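Local coordinates for iron-rich dpsA-homolog protein (PDB 1TKP), which oxidises ferrous iron with hydrogen peroxide and stores it as a ferric mineral inside a hollow twelve-subunit shell, protecting DNA from oxidative damage, at the interface of chains A and B. Coordinates in Å, arbitrary orientation; residue numbers count along the deposited sequence, not the author numbering. Chains: chain A/B, Iron-rich dpsA-homolog protein.

The interface of chains A and B. Residues chain A 165, 168-169; chain B 55, 57, 60-61.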
loop_
_atom_site.group_PDB
_atom_site.type_symbol
_atom_site.label_atom_id
_atom_site.label_comp_id
_atom_site.label_asym_id
_atom_site.label_seq_id
_atom_site.Cartn_x
_atom_site.Cartn_y
_atom_site.Cartn_z
ATOM N N HIS A 165 -0.987 16.132 -25.009
ATOM C CA HIS A 165 -2.382 15.876 -24.572
ATOM C C HIS A 165 -3.286 17.098 -24.903
ATOM O O HIS A 165 -4.412 16.959 -25.329
ATOM C CB HIS A 165 -2.349 15.672 -23.071
ATOM C CG HIS A 165 -1.943 14.318 -22.685
ATOM N ND1 HIS A 165 -1.355 13.446 -23.567
ATOM C CD2 HIS A 165 -2.167 13.619 -21.561
ATOM C CE1 HIS A 165 -1.248 12.267 -23.004
ATOM N NE2 HIS A 165 -1.668 12.364 -21.764
ATOM N N HIS A 168 -4.142 16.920 -28.422
ATOM C CA HIS A 168 -5.244 16.021 -28.660
ATOM C C HIS A 168 -6.614 16.512 -28.210
ATOM O O HIS A 168 -7.568 16.226 -28.818
ATOM C CB HIS A 168 -4.964 14.635 -28.082
ATOM C CG HIS A 168 -4.094 13.839 -28.992
ATOM N ND1 HIS A 168 -3.973 12.470 -28.916
ATOM C CD2 HIS A 168 -3.365 14.240 -30.073
ATOM C CE1 HIS A 168 -3.163 12.059 -29.875
ATOM N NE2 HIS A 168 -2.792 13.109 -30.601
ATOM N N TYR A 169 -6.703 17.201 -27.107
ATOM C CA TYR A 169 -7.960 17.705 -26.648
ATOM C C TYR A 169 -8.573 18.652 -27.695
ATOM O O TYR A 169 -9.772 18.642 -27.896
ATOM C CB TYR A 169 -7.649 18.458 -25.418
ATOM C CG TYR A 169 -7.771 17.606 -24.183
ATOM C CD1 TYR A 169 -8.826 16.742 -24.042
ATOM C CD2 TYR A 169 -6.819 17.655 -23.151
ATOM C CE1 TYR A 169 -8.967 15.952 -22.910
ATOM C CE2 TYR A 169 -6.948 16.841 -22.091
ATOM C CZ TYR A 169 -8.112 16.070 -21.982
ATOM O OH TYR A 169 -8.379 15.281 -20.961
ATOM N N VAL B 55 -6.416 8.090 -30.736
ATOM C CA VAL B 55 -7.604 8.819 -30.436
ATOM C C VAL B 55 -7.306 10.263 -30.178
ATOM O O VAL B 55 -6.347 10.619 -29.483
ATOM C CB VAL B 55 -8.449 8.168 -29.345
ATOM C CG1 VAL B 55 -7.703 8.127 -27.935
ATOM C CG2 VAL B 55 -9.801 8.893 -29.196
ATOM N N GLY B 57 -9.372 14.334 -29.890
ATOM C CA GLY B 57 -10.587 15.117 -29.908
ATOM C C GLY B 57 -11.142 15.338 -28.506
ATOM O O GLY B 57 -10.458 15.079 -27.490
ATOM N N PHE B 60 -10.773 12.610 -25.769
ATOM C CA PHE B 60 -9.713 11.659 -26.126
ATOM C C PHE B 60 -9.071 11.108 -24.878
ATOM O O PHE B 60 -8.658 10.035 -24.869
ATOM C CB PHE B 60 -8.629 12.353 -26.965
ATOM C CG PHE B 60 -7.429 12.739 -26.159
ATOM C CD1 PHE B 60 -6.337 11.921 -26.082
ATOM C CD2 PHE B 60 -7.421 13.890 -25.502
ATOM C CE1 PHE B 60 -5.282 12.232 -25.359
ATOM C CE2 PHE B 60 -6.346 14.241 -24.719
ATOM C CZ PHE B 60 -5.296 13.401 -24.613
ATOM N N ARG B 61 -9.012 11.826 -23.797
ATOM C CA ARG B 61 -8.226 11.295 -22.690
ATOM C C ARG B 61 -8.938 10.116 -22.053
ATOM O O ARG B 61 -8.408 9.046 -21.947
ATOM C CB ARG B 61 -7.911 12.405 -21.660
ATOM C CG ARG B 61 -6.688 12.143 -20.739
ATOM C CD ARG B 61 -6.626 13.169 -19.576
ATOM N NE ARG B 61 -6.348 12.503 -18.289
ATOM C CZ ARG B 61 -7.189 12.385 -17.266
ATOM N NH1 ARG B 61 -8.401 12.904 -17.240
ATOM N NH2 ARG B 61 -6.808 11.719 -16.221
#
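B:Phe60, the first residue of helix 60-87, pushes its ring against one side of helix 146-170 of chain A, where A:His165, A:His168 and A:Tyr169 receive it. Its CB leads to a ring that meets chain A from CG onward. A:His168 CB sits over the centre of one face, 3.4 Å from the ring centroid, a CH-pi contact nearly equidistant from all six ring carbons. Along the ring's edge, CD2 comes to 3.5 Å from A:Tyr169 CD1. Next along, CE2 points into the middle of the tyrosine face, the two ring planes standing 77° apart, and also lies 3.4 Å from the backbone O of A:His165. At the tip, CZ reaches the rim of the A:His165 imidazole face, again edge-to-face. The A:His165 ring is presented there with CG anti to its own carbonyl carbon (chi1 -81°). The imidazole of A:His168 instead turns its edge towards B:Phe60, with B:Phe60 CD1 lying in the imidazole plane.

Polar contacts flank the aromatic group. A:His168 ND1 lies 3.1 Å from the backbone O of B:Val55, but the oxygen stands well off the imidazole plane, so any hydrogen bond here would be strongly bent and probably weak. The backbone O of the same histidine accepts a hydrogen bond from B:Gly57 N at 2.8 Å. B:Arg61 CB lies over the rim of the phenyl face opposite A:His168, and the same CB packs 3.7 Å from A:Tyr169 CZ.

This patch joins neighbouring subunits of the dodecameric shell, and by holding A:His168, a residue involved in iron translocation, it probably helps shape the route iron takes through the protein.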